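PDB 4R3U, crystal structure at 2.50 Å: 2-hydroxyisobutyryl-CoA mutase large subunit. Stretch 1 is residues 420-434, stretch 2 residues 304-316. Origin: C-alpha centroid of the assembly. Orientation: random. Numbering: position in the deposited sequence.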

# COMPACT_ATOMS: atom_id res chain seq x y z
N TYR A 420 2.34 -17.18 14.12
CA TYR A 420 3.48 -18.04 14.38
C TYR A 420 4.80 -17.43 13.91
O TYR A 420 5.77 -17.42 14.66
CB TYR A 420 3.25 -19.44 13.82
CG TYR A 420 1.94 -20.09 14.23
CD1 TYR A 420 1.52 -20.08 15.56
CD2 TYR A 420 1.15 -20.76 13.30
CE1 TYR A 420 0.34 -20.70 15.95
CE2 TYR A 420 -0.02 -21.42 13.69
CZ TYR A 420 -0.42 -21.39 15.01
OH TYR A 420 -1.60 -22.01 15.34
N TYR A 421 4.80 -16.84 12.71
CA TYR A 421 5.96 -16.19 12.11
C TYR A 421 6.33 -14.92 12.86
O TYR A 421 7.49 -14.80 13.28
CB TYR A 421 5.71 -15.95 10.59
CG TYR A 421 6.75 -15.10 9.88
CD1 TYR A 421 8.12 -15.27 10.14
CD2 TYR A 421 6.38 -14.16 8.93
CE1 TYR A 421 9.08 -14.46 9.52
CE2 TYR A 421 7.33 -13.36 8.28
CZ TYR A 421 8.68 -13.51 8.59
OH TYR A 421 9.62 -12.71 7.98
N VAL A 422 5.37 -13.98 13.04
CA VAL A 422 5.64 -12.70 13.70
C VAL A 422 6.09 -12.95 15.13
O VAL A 422 7.09 -12.36 15.55
CB VAL A 422 4.48 -11.67 13.55
CG1 VAL A 422 4.79 -10.32 14.23
CG2 VAL A 422 4.11 -11.46 12.08
N GLU A 423 5.46 -13.89 15.83
CA GLU A 423 5.85 -14.23 17.20
C GLU A 423 7.25 -14.83 17.34
O GLU A 423 7.99 -14.41 18.23
CB GLU A 423 4.78 -15.04 17.96
CG GLU A 423 3.47 -14.29 18.20
CD GLU A 423 3.45 -12.97 18.95
OE1 GLU A 423 4.51 -12.50 19.42
OE2 GLU A 423 2.35 -12.40 19.07
N ALA A 424 7.64 -15.73 16.42
CA ALA A 424 8.96 -16.36 16.36
C ALA A 424 10.03 -15.33 16.01
O ALA A 424 11.09 -15.30 16.65
CB ALA A 424 8.96 -17.48 15.34
N LEU A 425 9.73 -14.45 15.02
CA LEU A 425 10.64 -13.38 14.62
C LEU A 425 10.79 -12.32 15.72
O LEU A 425 11.92 -11.88 15.95
CB LEU A 425 10.17 -12.76 13.28
CG LEU A 425 11.24 -12.06 12.42
CD1 LEU A 425 12.53 -12.92 12.26
CD2 LEU A 425 10.67 -11.67 11.08
N THR A 426 9.67 -11.95 16.42
CA THR A 426 9.70 -11.03 17.56
C THR A 426 10.67 -11.59 18.62
O THR A 426 11.54 -10.87 19.14
CB THR A 426 8.29 -10.85 18.16
OG1 THR A 426 7.40 -10.32 17.17
CG2 THR A 426 8.27 -9.98 19.43
N THR A 427 10.56 -12.91 18.90
CA THR A 427 11.41 -13.59 19.88
C THR A 427 12.89 -13.68 19.46
O THR A 427 13.78 -13.56 20.32
CB THR A 427 10.74 -14.89 20.35
OG1 THR A 427 9.46 -14.56 20.95
CG2 THR A 427 11.60 -15.67 21.32
N GLU A 428 13.14 -13.89 18.15
CA GLU A 428 14.48 -13.97 17.55
C GLU A 428 15.15 -12.60 17.67
O GLU A 428 16.28 -12.53 18.16
CB GLU A 428 14.40 -14.43 16.08
CG GLU A 428 14.79 -15.89 15.89
CD GLU A 428 16.25 -16.20 16.21
OE1 GLU A 428 16.52 -16.74 17.30
OE2 GLU A 428 17.13 -15.89 15.36
N TYR A 429 14.43 -11.51 17.33
CA TYR A 429 14.92 -10.15 17.49
C TYR A 429 15.33 -9.84 18.94
O TYR A 429 16.44 -9.38 19.16
CB TYR A 429 13.92 -9.11 16.93
CG TYR A 429 14.30 -8.70 15.54
CD1 TYR A 429 15.19 -7.64 15.31
CD2 TYR A 429 13.89 -9.45 14.44
CE1 TYR A 429 15.62 -7.32 14.03
CE2 TYR A 429 14.30 -9.13 13.15
CZ TYR A 429 15.16 -8.06 12.95
OH TYR A 429 15.60 -7.78 11.68
N GLU A 430 14.45 -10.17 19.92
CA GLU A 430 14.66 -9.99 21.36
C GLU A 430 16.01 -10.58 21.83
O GLU A 430 16.86 -9.85 22.34
CB GLU A 430 13.50 -10.63 22.14
CG GLU A 430 13.56 -10.35 23.63
CD GLU A 430 12.77 -11.28 24.52
OE1 GLU A 430 12.79 -11.07 25.75
OE2 GLU A 430 12.17 -12.25 24.00
N LYS A 431 16.21 -11.88 21.58
CA LYS A 431 17.42 -12.61 21.92
C LYS A 431 18.66 -12.02 21.24
O LYS A 431 19.67 -11.79 21.92
CB LYS A 431 17.26 -14.11 21.62
CG LYS A 431 16.21 -14.78 22.51
CD LYS A 431 15.83 -16.18 22.04
CE LYS A 431 14.83 -16.86 22.96
NZ LYS A 431 14.30 -18.13 22.38
N LYS A 432 18.58 -11.72 19.93
CA LYS A 432 19.68 -11.14 19.15
C LYS A 432 20.02 -9.74 19.63
O LYS A 432 21.20 -9.40 19.68
CB LYS A 432 19.42 -11.19 17.64
CG LYS A 432 19.45 -12.59 17.01
CD LYS A 432 20.85 -13.15 16.80
CE LYS A 432 20.79 -14.66 16.67
NZ LYS A 432 22.13 -15.29 16.87
N ILE A 433 18.99 -8.96 20.05
CA ILE A 433 19.16 -7.61 20.62
C ILE A 433 19.91 -7.72 21.96
O ILE A 433 20.89 -7.01 22.15
CB ILE A 433 17.80 -6.86 20.79
CG1 ILE A 433 17.28 -6.29 19.44
CG2 ILE A 433 17.86 -5.77 21.89
CD1 ILE A 433 15.69 -6.18 19.37
N PHE A 434 19.45 -8.61 22.87
CA PHE A 434 20.09 -8.76 24.18
C PHE A 434 21.55 -9.18 24.10
O PHE A 434 22.38 -8.66 24.84
CB PHE A 434 19.27 -9.65 25.13
CG PHE A 434 18.10 -8.92 25.74
CD1 PHE A 434 18.29 -7.72 26.41
CD2 PHE A 434 16.81 -9.43 25.65
CE1 PHE A 434 17.20 -7.02 26.95
CE2 PHE A 434 15.73 -8.73 26.17
CZ PHE A 434 15.93 -7.54 26.82
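Stretch 2 (304-316) GDFFEEVAKFRAL

Stretch 2 begins as a loop at Gly304 and Asp305 and is helical from Phe306 to Leu316. Asp305 is the N-cap: its OD1 accepts a weak hydrogen bond from Glu308 N at 3.4 Å. The helix crosses helix 420-434 at -55°, with both running in broadly the same direction. The axes approach to 8.0 Å. The closest backbone register is Thr426 CA to Ala311 CA, 4.3 Å.

Two alanines face the crossing. Ala311 CB lies 3.8 Å from Leu425 CB, and Ala311 CA lies 3.6 Å from Thr426 OG1. Ala315 is a knob among Thr426, Tyr429, Glu430 and Ile433. Its CB is 3.4 Å from Thr426 O and 3.5 Å from Tyr429 CB. Thr426 is in the m rotamer, which lets OG1 donate to Val422 O of its own helix at 2.6 Å.

Arg314 (m, t, p, then chi4 -101°) carries its guanidinium to Glu423. Glu423 CB points away from stretch 2, but chi1 and chi2, both m, bring the carboxylate back. The salt bridge has two hydrogen bonds: Arg314 NH1 to Glu423 OE1, 2.9 Å, and Arg314 NH2 to Glu423 OE2, 2.7 Å. Arg314 NH1 also gives Thr426 OG1 a weak bond of 3.0 Å.

Towards the start of both helices, Phe307 (chi1 m) meets Tyr421 (chi1 t). The edge of Tyr421 is directed at the face of Phe307, offset, with centroids 5.7 Å apart and planes at 64°. Val422 CG2 reaches Phe307 CD1 at 3.6 Å.

Glu308 CB points sideways. Its chain is extended through chi1 and chi2, both t, and OE2 accepts from Tyr429 OH at 2.6 Å, at the ring edge. Lys312 CB covers one face of that ring. The lysine end leads away, and Lys312 NZ forms a salt bridge with Glu309 OE1 at 2.6 Å.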

# COMPACT_ATOMS: atom_id res chain seq x y z
N GLY A 304 11.41 -1.82 4.48
CA GLY A 304 10.79 -2.59 3.43
C GLY A 304 10.35 -3.98 3.77
O GLY A 304 9.47 -4.47 3.08
N ASP A 305 11.00 -4.67 4.74
CA ASP A 305 10.56 -6.05 5.03
C ASP A 305 9.35 -5.97 5.94
O ASP A 305 9.48 -5.75 7.16
CB ASP A 305 11.66 -6.95 5.60
CG ASP A 305 11.38 -8.45 5.47
OD1 ASP A 305 10.30 -8.91 5.95
OD2 ASP A 305 12.26 -9.18 4.93
N PHE A 306 8.18 -6.06 5.31
CA PHE A 306 6.88 -5.93 5.96
C PHE A 306 6.76 -6.57 7.36
O PHE A 306 6.46 -5.86 8.32
CB PHE A 306 5.76 -6.37 5.01
CG PHE A 306 4.38 -6.07 5.52
CD1 PHE A 306 3.84 -4.79 5.41
CD2 PHE A 306 3.61 -7.07 6.11
CE1 PHE A 306 2.57 -4.51 5.89
CE2 PHE A 306 2.32 -6.80 6.58
CZ PHE A 306 1.80 -5.51 6.47
N PHE A 307 6.99 -7.89 7.46
CA PHE A 307 6.88 -8.63 8.72
C PHE A 307 8.01 -8.44 9.69
O PHE A 307 7.74 -8.29 10.89
CB PHE A 307 6.56 -10.10 8.51
CG PHE A 307 5.18 -10.30 7.94
CD1 PHE A 307 4.05 -10.06 8.71
CD2 PHE A 307 5.01 -10.70 6.62
CE1 PHE A 307 2.78 -10.25 8.19
CE2 PHE A 307 3.74 -10.88 6.10
CZ PHE A 307 2.63 -10.66 6.89
N GLU A 308 9.27 -8.37 9.16
CA GLU A 308 10.46 -8.11 9.98
C GLU A 308 10.35 -6.77 10.79
O GLU A 308 10.71 -6.73 11.96
CB GLU A 308 11.68 -8.12 9.10
CG GLU A 308 12.95 -7.59 9.74
CD GLU A 308 14.16 -7.87 8.88
OE1 GLU A 308 14.25 -7.30 7.77
OE2 GLU A 308 14.97 -8.73 9.30
N GLU A 309 9.86 -5.71 10.14
CA GLU A 309 9.68 -4.39 10.74
C GLU A 309 8.67 -4.40 11.86
O GLU A 309 8.94 -3.81 12.89
CB GLU A 309 9.34 -3.35 9.64
CG GLU A 309 10.55 -3.07 8.78
CD GLU A 309 11.73 -2.50 9.56
OE1 GLU A 309 11.56 -1.41 10.15
OE2 GLU A 309 12.81 -3.13 9.58
N VAL A 310 7.57 -5.14 11.72
CA VAL A 310 6.55 -5.33 12.75
C VAL A 310 7.16 -6.12 13.95
O VAL A 310 6.99 -5.72 15.10
CB VAL A 310 5.29 -6.03 12.18
CG1 VAL A 310 4.27 -6.33 13.27
CG2 VAL A 310 4.65 -5.20 11.06
N ALA A 311 7.89 -7.21 13.65
CA ALA A 311 8.55 -8.05 14.64
C ALA A 311 9.55 -7.20 15.46
O ALA A 311 9.62 -7.34 16.68
CB ALA A 311 9.29 -9.17 13.95
N LYS A 312 10.30 -6.32 14.77
CA LYS A 312 11.30 -5.43 15.32
C LYS A 312 10.66 -4.45 16.31
O LYS A 312 11.21 -4.25 17.39
CB LYS A 312 11.98 -4.68 14.16
CG LYS A 312 13.16 -3.79 14.54
CD LYS A 312 13.42 -2.73 13.46
CE LYS A 312 12.47 -1.57 13.60
NZ LYS A 312 12.51 -0.66 12.43
N PHE A 313 9.50 -3.85 15.95
CA PHE A 313 8.79 -2.88 16.80
C PHE A 313 8.29 -3.53 18.09
O PHE A 313 8.43 -2.93 19.17
CB PHE A 313 7.64 -2.23 16.04
CG PHE A 313 7.98 -1.43 14.79
CD1 PHE A 313 9.00 -0.48 14.81
CD2 PHE A 313 7.22 -1.57 13.63
CE1 PHE A 313 9.28 0.29 13.67
CE2 PHE A 313 7.51 -0.82 12.48
CZ PHE A 313 8.52 0.12 12.52
N ARG A 314 7.74 -4.76 17.99
CA ARG A 314 7.21 -5.53 19.12
C ARG A 314 8.35 -6.01 20.00
O ARG A 314 8.26 -5.90 21.23
CB ARG A 314 6.33 -6.69 18.63
CG ARG A 314 5.10 -6.20 17.86
CD ARG A 314 4.40 -7.30 17.08
NE ARG A 314 3.39 -7.97 17.89
CZ ARG A 314 3.55 -9.15 18.49
NH1 ARG A 314 4.70 -9.80 18.38
NH2 ARG A 314 2.56 -9.68 19.20
N ALA A 315 9.46 -6.46 19.37
CA ALA A 315 10.68 -6.87 20.09
C ALA A 315 11.28 -5.69 20.86
O ALA A 315 11.65 -5.86 22.01
CB ALA A 315 11.71 -7.43 19.12
N LEU A 316 11.34 -4.50 20.26
CA LEU A 316 11.85 -3.28 20.90
C LEU A 316 11.06 -2.96 22.15
O LEU A 316 11.65 -2.69 23.19
CB LEU A 316 11.80 -2.09 19.93
CG LEU A 316 12.99 -1.95 19.00
CD1 LEU A 316 12.63 -1.16 17.77
CD2 LEU A 316 14.18 -1.36 19.73